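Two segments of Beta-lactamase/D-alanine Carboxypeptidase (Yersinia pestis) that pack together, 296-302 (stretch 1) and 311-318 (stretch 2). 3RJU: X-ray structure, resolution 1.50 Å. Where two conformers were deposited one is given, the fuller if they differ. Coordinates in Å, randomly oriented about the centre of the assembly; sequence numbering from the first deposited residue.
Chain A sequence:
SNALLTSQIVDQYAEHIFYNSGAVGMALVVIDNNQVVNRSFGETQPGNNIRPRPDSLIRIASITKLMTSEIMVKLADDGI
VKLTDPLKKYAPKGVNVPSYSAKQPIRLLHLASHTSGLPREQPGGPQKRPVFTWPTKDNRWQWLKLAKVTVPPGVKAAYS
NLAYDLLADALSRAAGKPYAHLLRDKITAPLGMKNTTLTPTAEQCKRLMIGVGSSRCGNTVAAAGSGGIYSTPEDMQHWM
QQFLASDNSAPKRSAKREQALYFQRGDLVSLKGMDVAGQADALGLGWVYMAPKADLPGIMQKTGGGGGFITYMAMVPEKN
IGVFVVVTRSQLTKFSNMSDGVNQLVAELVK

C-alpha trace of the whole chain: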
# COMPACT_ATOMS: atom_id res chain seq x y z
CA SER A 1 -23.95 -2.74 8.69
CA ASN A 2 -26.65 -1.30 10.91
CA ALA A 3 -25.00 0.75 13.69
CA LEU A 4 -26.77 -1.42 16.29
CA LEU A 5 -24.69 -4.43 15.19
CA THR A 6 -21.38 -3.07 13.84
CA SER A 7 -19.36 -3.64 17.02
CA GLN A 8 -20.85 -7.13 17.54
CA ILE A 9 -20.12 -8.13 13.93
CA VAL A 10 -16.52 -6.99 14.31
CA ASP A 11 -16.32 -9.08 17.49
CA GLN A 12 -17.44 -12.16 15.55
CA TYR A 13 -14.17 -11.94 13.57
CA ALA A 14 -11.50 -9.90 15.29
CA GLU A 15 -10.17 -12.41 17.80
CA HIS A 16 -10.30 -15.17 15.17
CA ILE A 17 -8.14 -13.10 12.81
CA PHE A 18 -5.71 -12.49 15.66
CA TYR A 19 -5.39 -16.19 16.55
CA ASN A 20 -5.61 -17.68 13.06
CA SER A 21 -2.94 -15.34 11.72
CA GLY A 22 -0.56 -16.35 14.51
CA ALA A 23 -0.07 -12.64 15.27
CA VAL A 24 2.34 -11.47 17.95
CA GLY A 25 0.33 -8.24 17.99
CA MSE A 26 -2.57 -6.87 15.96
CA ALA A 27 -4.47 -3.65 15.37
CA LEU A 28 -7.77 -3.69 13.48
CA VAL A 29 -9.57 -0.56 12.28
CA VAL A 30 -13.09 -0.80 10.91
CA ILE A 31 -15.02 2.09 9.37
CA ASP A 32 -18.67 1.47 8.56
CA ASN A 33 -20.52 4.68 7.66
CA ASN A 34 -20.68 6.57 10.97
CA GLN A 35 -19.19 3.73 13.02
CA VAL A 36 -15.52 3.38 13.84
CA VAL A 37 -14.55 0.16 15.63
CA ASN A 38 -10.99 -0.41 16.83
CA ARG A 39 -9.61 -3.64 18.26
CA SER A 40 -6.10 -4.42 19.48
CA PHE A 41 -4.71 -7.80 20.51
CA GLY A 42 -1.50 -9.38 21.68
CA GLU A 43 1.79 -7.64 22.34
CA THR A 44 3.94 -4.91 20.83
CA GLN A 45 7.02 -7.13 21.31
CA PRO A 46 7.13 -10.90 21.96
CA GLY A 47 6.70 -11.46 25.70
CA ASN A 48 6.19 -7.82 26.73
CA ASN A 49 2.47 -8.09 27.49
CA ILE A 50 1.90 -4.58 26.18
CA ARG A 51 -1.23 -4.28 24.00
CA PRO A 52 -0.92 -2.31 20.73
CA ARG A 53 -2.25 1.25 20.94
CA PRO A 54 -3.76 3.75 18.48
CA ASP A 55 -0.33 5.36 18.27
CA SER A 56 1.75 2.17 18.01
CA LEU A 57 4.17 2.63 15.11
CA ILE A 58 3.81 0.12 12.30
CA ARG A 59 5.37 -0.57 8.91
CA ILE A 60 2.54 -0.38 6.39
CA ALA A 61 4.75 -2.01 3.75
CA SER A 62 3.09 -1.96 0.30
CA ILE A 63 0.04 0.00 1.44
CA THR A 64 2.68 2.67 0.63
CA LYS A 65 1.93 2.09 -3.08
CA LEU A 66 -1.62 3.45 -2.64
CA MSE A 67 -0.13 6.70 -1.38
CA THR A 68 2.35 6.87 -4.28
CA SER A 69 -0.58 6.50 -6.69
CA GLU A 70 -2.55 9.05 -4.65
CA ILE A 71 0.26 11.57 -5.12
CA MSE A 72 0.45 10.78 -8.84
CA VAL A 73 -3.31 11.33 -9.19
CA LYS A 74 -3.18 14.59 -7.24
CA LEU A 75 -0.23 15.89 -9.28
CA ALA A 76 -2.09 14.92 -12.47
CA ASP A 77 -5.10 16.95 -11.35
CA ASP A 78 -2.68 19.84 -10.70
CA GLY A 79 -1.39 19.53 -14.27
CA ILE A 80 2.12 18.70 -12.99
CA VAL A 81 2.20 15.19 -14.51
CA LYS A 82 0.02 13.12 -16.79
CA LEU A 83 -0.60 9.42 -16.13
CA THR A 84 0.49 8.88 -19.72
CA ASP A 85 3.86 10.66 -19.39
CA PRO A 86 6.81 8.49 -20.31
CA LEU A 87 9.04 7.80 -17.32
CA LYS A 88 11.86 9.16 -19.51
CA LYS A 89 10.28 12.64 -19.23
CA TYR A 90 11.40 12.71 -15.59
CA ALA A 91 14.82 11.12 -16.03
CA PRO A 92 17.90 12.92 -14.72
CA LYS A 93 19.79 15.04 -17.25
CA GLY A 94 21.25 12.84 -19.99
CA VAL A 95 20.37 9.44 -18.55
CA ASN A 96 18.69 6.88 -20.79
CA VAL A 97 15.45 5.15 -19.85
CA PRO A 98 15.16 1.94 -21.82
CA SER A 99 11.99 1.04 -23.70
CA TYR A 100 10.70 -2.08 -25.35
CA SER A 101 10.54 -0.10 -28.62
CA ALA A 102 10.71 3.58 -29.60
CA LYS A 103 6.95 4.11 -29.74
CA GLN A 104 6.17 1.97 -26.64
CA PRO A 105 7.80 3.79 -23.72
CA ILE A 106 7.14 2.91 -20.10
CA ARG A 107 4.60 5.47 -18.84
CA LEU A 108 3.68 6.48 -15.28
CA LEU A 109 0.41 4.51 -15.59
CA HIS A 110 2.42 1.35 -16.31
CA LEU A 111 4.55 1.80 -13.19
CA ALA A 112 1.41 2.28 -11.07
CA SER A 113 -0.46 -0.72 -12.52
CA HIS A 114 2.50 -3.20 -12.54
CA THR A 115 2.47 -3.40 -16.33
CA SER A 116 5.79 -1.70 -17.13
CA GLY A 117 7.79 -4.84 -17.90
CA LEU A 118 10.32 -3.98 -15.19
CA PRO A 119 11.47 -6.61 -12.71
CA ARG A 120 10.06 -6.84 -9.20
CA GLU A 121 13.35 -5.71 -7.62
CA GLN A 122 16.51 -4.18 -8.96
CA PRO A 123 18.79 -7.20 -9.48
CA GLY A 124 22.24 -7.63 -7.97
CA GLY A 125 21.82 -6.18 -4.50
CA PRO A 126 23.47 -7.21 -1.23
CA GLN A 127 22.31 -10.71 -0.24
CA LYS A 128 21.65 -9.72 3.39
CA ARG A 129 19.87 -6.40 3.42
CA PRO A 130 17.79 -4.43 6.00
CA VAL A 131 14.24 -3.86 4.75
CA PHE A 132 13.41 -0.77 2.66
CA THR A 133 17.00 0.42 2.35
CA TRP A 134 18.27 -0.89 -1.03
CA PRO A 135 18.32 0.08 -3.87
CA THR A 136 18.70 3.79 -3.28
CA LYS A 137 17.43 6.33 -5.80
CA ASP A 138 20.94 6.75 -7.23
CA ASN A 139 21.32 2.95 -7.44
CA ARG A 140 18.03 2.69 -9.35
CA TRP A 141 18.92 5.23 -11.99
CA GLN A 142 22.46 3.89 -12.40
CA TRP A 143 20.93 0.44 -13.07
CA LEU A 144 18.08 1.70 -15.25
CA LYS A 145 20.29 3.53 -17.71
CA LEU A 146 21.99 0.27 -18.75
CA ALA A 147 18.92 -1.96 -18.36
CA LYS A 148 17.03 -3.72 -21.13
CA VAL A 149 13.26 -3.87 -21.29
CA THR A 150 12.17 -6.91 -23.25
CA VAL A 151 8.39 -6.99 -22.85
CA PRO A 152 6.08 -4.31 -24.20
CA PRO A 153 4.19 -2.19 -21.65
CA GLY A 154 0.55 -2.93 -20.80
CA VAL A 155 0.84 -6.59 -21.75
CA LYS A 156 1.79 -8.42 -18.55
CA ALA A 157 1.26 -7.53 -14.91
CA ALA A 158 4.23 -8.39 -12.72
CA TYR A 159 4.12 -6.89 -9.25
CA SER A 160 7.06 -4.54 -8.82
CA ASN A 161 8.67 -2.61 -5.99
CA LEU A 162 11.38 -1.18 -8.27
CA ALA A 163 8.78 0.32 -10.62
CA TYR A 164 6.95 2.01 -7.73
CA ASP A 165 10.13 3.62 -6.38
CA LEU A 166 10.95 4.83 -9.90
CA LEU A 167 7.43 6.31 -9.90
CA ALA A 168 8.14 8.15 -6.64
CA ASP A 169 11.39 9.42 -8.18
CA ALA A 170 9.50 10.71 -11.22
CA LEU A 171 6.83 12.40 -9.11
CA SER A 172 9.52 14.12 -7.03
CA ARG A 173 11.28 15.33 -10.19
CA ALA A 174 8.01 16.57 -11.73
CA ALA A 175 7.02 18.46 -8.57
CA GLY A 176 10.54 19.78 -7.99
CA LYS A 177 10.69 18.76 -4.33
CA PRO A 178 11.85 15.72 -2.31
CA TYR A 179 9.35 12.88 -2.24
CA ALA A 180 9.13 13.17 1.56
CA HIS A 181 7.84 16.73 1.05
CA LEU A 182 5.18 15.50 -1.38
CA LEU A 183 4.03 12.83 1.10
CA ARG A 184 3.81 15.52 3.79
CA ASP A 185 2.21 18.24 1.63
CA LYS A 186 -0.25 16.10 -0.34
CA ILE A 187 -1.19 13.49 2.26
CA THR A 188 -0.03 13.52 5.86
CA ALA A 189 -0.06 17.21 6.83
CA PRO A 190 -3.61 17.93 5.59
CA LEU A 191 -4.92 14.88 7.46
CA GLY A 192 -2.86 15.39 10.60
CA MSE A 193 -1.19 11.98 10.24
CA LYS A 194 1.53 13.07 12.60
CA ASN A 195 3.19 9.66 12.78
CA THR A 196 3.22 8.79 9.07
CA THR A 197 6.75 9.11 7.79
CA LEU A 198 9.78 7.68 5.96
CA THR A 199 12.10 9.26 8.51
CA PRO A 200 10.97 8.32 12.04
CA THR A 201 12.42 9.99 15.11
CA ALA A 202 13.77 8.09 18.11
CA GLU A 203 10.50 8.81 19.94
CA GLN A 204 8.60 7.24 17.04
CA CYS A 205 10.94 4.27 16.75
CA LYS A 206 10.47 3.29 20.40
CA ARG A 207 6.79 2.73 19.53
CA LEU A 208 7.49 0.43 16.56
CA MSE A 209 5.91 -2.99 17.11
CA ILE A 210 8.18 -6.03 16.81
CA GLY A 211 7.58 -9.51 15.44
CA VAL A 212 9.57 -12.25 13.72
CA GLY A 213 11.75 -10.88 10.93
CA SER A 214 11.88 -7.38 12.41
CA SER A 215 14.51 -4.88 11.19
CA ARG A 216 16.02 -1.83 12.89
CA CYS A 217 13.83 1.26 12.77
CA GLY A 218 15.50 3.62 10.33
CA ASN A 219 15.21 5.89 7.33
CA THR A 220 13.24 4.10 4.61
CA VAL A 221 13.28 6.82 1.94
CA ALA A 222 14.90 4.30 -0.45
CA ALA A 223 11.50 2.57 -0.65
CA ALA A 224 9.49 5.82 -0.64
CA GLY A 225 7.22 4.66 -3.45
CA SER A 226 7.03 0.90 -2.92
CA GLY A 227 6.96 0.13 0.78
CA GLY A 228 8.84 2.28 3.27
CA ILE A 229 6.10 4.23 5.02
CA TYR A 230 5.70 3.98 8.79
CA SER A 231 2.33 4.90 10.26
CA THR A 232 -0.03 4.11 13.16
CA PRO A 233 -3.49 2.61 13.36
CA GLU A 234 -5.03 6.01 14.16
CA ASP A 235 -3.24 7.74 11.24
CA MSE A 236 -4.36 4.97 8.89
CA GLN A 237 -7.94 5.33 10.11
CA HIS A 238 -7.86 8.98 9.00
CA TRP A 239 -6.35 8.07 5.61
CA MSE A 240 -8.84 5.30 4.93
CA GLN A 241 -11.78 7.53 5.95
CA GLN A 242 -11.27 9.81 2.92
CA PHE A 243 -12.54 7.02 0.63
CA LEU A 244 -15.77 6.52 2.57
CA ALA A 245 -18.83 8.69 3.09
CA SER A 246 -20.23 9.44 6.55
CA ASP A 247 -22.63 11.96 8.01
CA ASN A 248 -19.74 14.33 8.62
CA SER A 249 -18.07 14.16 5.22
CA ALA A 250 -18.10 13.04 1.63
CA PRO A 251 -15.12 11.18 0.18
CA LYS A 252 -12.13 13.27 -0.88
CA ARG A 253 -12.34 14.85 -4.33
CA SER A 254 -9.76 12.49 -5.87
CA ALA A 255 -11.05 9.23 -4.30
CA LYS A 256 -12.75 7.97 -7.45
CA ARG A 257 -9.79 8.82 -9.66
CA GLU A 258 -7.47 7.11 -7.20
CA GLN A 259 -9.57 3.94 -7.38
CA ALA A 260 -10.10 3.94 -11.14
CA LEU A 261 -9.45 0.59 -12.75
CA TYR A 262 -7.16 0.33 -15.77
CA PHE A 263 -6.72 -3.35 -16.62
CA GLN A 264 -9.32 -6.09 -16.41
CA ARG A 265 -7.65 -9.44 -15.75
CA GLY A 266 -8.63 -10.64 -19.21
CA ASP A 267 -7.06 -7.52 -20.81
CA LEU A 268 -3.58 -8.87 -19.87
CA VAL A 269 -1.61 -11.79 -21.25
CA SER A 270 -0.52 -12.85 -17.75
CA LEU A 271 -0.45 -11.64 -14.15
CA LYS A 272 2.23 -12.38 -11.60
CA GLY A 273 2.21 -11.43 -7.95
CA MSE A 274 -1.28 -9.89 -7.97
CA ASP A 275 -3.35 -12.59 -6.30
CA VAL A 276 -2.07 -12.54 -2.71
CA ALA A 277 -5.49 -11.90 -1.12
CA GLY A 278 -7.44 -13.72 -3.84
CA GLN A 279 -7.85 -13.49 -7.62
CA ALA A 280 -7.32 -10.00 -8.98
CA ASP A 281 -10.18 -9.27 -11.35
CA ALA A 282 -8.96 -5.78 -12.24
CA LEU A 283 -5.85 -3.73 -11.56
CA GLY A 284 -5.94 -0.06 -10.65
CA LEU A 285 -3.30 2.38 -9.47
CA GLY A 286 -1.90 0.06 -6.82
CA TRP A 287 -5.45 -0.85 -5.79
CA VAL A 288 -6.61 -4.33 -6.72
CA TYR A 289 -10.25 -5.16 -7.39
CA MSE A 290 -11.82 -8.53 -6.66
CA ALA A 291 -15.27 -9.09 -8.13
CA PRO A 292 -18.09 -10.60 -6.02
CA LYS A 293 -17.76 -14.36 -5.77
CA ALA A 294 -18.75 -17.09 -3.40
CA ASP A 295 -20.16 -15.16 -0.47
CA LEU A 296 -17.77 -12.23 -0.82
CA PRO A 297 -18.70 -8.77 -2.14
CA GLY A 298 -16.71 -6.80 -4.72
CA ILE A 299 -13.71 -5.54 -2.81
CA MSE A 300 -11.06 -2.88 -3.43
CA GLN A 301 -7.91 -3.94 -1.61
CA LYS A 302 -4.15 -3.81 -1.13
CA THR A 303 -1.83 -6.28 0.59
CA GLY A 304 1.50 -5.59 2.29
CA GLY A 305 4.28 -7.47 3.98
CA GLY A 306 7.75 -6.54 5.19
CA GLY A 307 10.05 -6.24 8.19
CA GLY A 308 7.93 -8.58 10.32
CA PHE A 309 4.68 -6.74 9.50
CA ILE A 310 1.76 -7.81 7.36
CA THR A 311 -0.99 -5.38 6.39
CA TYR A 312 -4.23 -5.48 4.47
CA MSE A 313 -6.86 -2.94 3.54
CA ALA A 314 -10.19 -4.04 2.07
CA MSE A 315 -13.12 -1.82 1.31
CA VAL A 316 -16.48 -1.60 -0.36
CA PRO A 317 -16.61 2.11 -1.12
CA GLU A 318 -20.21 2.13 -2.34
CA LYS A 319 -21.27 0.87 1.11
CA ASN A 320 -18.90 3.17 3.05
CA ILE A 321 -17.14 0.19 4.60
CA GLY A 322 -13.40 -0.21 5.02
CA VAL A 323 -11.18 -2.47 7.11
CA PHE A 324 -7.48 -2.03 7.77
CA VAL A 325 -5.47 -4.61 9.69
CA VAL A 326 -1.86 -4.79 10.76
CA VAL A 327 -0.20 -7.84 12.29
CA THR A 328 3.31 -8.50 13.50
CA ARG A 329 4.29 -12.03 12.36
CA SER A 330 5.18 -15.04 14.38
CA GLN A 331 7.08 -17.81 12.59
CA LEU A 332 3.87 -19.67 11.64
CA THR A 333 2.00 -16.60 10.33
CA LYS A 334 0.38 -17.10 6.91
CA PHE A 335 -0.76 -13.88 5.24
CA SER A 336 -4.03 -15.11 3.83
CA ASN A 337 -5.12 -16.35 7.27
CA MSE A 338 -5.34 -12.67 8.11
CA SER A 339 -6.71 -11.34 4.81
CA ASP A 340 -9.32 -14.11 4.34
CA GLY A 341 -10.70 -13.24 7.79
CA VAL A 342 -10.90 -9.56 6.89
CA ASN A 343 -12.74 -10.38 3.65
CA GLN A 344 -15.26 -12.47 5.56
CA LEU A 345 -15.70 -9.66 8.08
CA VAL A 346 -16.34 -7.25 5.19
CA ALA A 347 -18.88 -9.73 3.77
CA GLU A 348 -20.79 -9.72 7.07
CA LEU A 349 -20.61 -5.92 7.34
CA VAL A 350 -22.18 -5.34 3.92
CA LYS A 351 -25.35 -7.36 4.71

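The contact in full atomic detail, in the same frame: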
# COMPACT_ATOMS: atom_id res chain seq x y z
N LEU A 296 -18.50 -13.47 -1.04
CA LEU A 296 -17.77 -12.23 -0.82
C LEU A 296 -18.28 -11.14 -1.76
O LEU A 296 -18.66 -11.43 -2.90
CB LEU A 296 -16.28 -12.43 -1.04
CG LEU A 296 -15.56 -13.42 -0.11
CD1 LEU A 296 -14.09 -13.53 -0.50
CD2 LEU A 296 -15.71 -13.01 1.37
N PRO A 297 -18.32 -9.89 -1.28
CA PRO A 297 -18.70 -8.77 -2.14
C PRO A 297 -17.53 -8.33 -3.03
O PRO A 297 -16.43 -8.87 -2.89
CB PRO A 297 -19.04 -7.68 -1.14
CG PRO A 297 -18.12 -7.94 0.02
CD PRO A 297 -18.02 -9.46 0.10
N GLY A 298 -17.78 -7.40 -3.95
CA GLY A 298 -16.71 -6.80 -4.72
C GLY A 298 -15.90 -5.93 -3.79
O GLY A 298 -16.46 -5.09 -3.07
N ILE A 299 -14.59 -6.13 -3.79
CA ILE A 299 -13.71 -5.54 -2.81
C ILE A 299 -12.54 -4.85 -3.49
O ILE A 299 -11.91 -5.41 -4.39
CB ILE A 299 -13.17 -6.64 -1.86
CG1 ILE A 299 -14.30 -7.13 -0.93
CG2 ILE A 299 -11.95 -6.14 -1.05
CD1 ILE A 299 -13.95 -8.41 -0.15
N MSE A 300 -12.27 -3.61 -3.07
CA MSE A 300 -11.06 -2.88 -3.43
C MSE A 300 -10.06 -3.11 -2.31
O MSE A 300 -10.38 -2.86 -1.13
CB MSE A 300 -11.34 -1.38 -3.54
CG MSE A 300 -12.20 -1.00 -4.70
SE MSE A 300 -11.25 -1.24 -6.39
CE MSE A 300 -10.13 0.30 -6.30
N GLN A 301 -8.85 -3.55 -2.65
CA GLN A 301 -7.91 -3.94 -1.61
C GLN A 301 -6.45 -3.72 -1.96
O GLN A 301 -6.09 -3.46 -3.13
CB GLN A 301 -8.17 -5.40 -1.16
CG GLN A 301 -8.17 -6.46 -2.27
CD GLN A 301 -6.77 -6.98 -2.66
OE1 GLN A 301 -5.73 -6.43 -2.27
NE2 GLN A 301 -6.75 -8.07 -3.40
N LYS A 302 -5.60 -3.79 -0.94
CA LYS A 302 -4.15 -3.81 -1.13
C LYS A 302 -3.54 -4.61 0.00
O LYS A 302 -3.95 -4.48 1.16
CB LYS A 302 -3.55 -2.40 -1.12
CG LYS A 302 -2.03 -2.39 -1.36
CD LYS A 302 -1.69 -2.81 -2.81
CE LYS A 302 -0.18 -3.05 -3.02
NZ LYS A 302 0.24 -4.43 -2.61
N THR A 311 0.10 -6.33 6.37
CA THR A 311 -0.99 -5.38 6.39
C THR A 311 -1.97 -5.70 5.28
O THR A 311 -1.63 -6.32 4.27
CB THR A 311 -0.49 -3.93 6.17
OG1 THR A 311 0.40 -3.89 5.05
CG2 THR A 311 0.26 -3.41 7.39
N TYR A 312 -3.21 -5.29 5.48
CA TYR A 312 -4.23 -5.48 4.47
C TYR A 312 -5.29 -4.42 4.64
O TYR A 312 -5.70 -4.09 5.77
CB TYR A 312 -4.83 -6.88 4.60
CG TYR A 312 -5.86 -7.27 3.56
CD1 TYR A 312 -5.55 -7.25 2.19
CD2 TYR A 312 -7.14 -7.69 3.95
CE1 TYR A 312 -6.49 -7.64 1.24
CE2 TYR A 312 -8.09 -8.08 3.00
CZ TYR A 312 -7.76 -8.05 1.65
OH TYR A 312 -8.68 -8.42 0.69
N MSE A 313 -5.74 -3.87 3.52
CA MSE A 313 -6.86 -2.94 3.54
C MSE A 313 -7.88 -3.45 2.53
O MSE A 313 -7.51 -3.77 1.40
CB MSE A 313 -6.42 -1.53 3.16
CG MSE A 313 -7.56 -0.52 3.22
SE MSE A 313 -7.01 1.30 2.91
CE MSE A 313 -5.78 1.50 4.40
N ALA A 314 -9.14 -3.55 2.95
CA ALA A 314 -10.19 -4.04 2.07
C ALA A 314 -11.37 -3.11 2.23
O ALA A 314 -11.76 -2.79 3.36
CB ALA A 314 -10.59 -5.47 2.45
N MSE A 315 -11.98 -2.68 1.14
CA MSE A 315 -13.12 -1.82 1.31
C MSE A 315 -14.15 -1.99 0.22
O MSE A 315 -13.85 -2.47 -0.88
CB MSE A 315 -12.70 -0.36 1.42
CG MSE A 315 -12.08 0.19 0.16
SE MSE A 315 -11.93 2.13 0.19
CE MSE A 315 -10.55 2.33 1.56
N VAL A 316 -15.36 -1.57 0.55
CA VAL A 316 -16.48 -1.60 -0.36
C VAL A 316 -16.98 -0.16 -0.38
O VAL A 316 -17.84 0.22 0.42
CB VAL A 316 -17.58 -2.58 0.11
CG1 VAL A 316 -18.74 -2.62 -0.89
CG2 VAL A 316 -17.00 -3.97 0.30
N PRO A 317 -16.39 0.67 -1.24
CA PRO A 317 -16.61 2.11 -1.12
C PRO A 317 -18.08 2.51 -1.26
O PRO A 317 -18.52 3.45 -0.61
CB PRO A 317 -15.78 2.70 -2.27
CG PRO A 317 -14.72 1.67 -2.52
CD PRO A 317 -15.36 0.35 -2.25
N GLU A 318 -18.82 1.79 -2.10
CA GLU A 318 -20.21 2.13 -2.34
C GLU A 318 -21.05 1.97 -1.07
O GLU A 318 -22.09 2.61 -0.93
CB GLU A 318 -20.78 1.30 -3.49
CG GLU A 318 -20.71 -0.19 -3.26
CD GLU A 318 -19.50 -0.87 -3.91
OE1 GLU A 318 -18.34 -0.36 -3.82
OE2 GLU A 318 -19.74 -1.93 -4.50
O HOH W 1 -16.34 -2.57 -4.03

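Where the pairing of the two strands runs out, a single water takes over: it donates one hydrogen bond to Gly298 O (2.7 Å) and another to Glu318 OE1 (3.0 Å), linking a backbone carbonyl to a carboxylate whose residues otherwise make no direct contact. Beyond this bridge, strands 299-302 and 311-316 run antiparallel, their directions 163° apart. Two reciprocal pairs of hydrogen bonds join them: Met300 N to Met315 O (2.9 Å) and Met315 N to Met300 O (2.8 Å), then Lys302 N to Met313 O and Met313 N to Lys302 O (both 3.0 Å). Between these pairs Gln301 faces Ala314 without such bonds, and the chains draw in to 4.3 Å between their CA atoms; Gln301 CA lies 3.0 Å from Met313 O in a CA-H...O contact.

Met300, Lys302, Met313 and Met315 share one face of the sheet. There the flexible selenomethionine side chain of Met300 packs its CB 4.1 Å from Met315 CG and its CG 4.2 Å from Pro317 CD. On the face of Gln301 and Ala314, the methyl of Ala314, its CB, packs 3.8 Å from Ile299 CG2; being small, it fits where the strands are close, opposite Gln301. The Tyr312 side chain reaches across to place OH 3.6 Å from Gln301 CB. Branched Val316 extends the apolar packing, its CG2 4.1 Å from Pro297 CG. In all, 447 Å² is buried between the stretches, both sides summed.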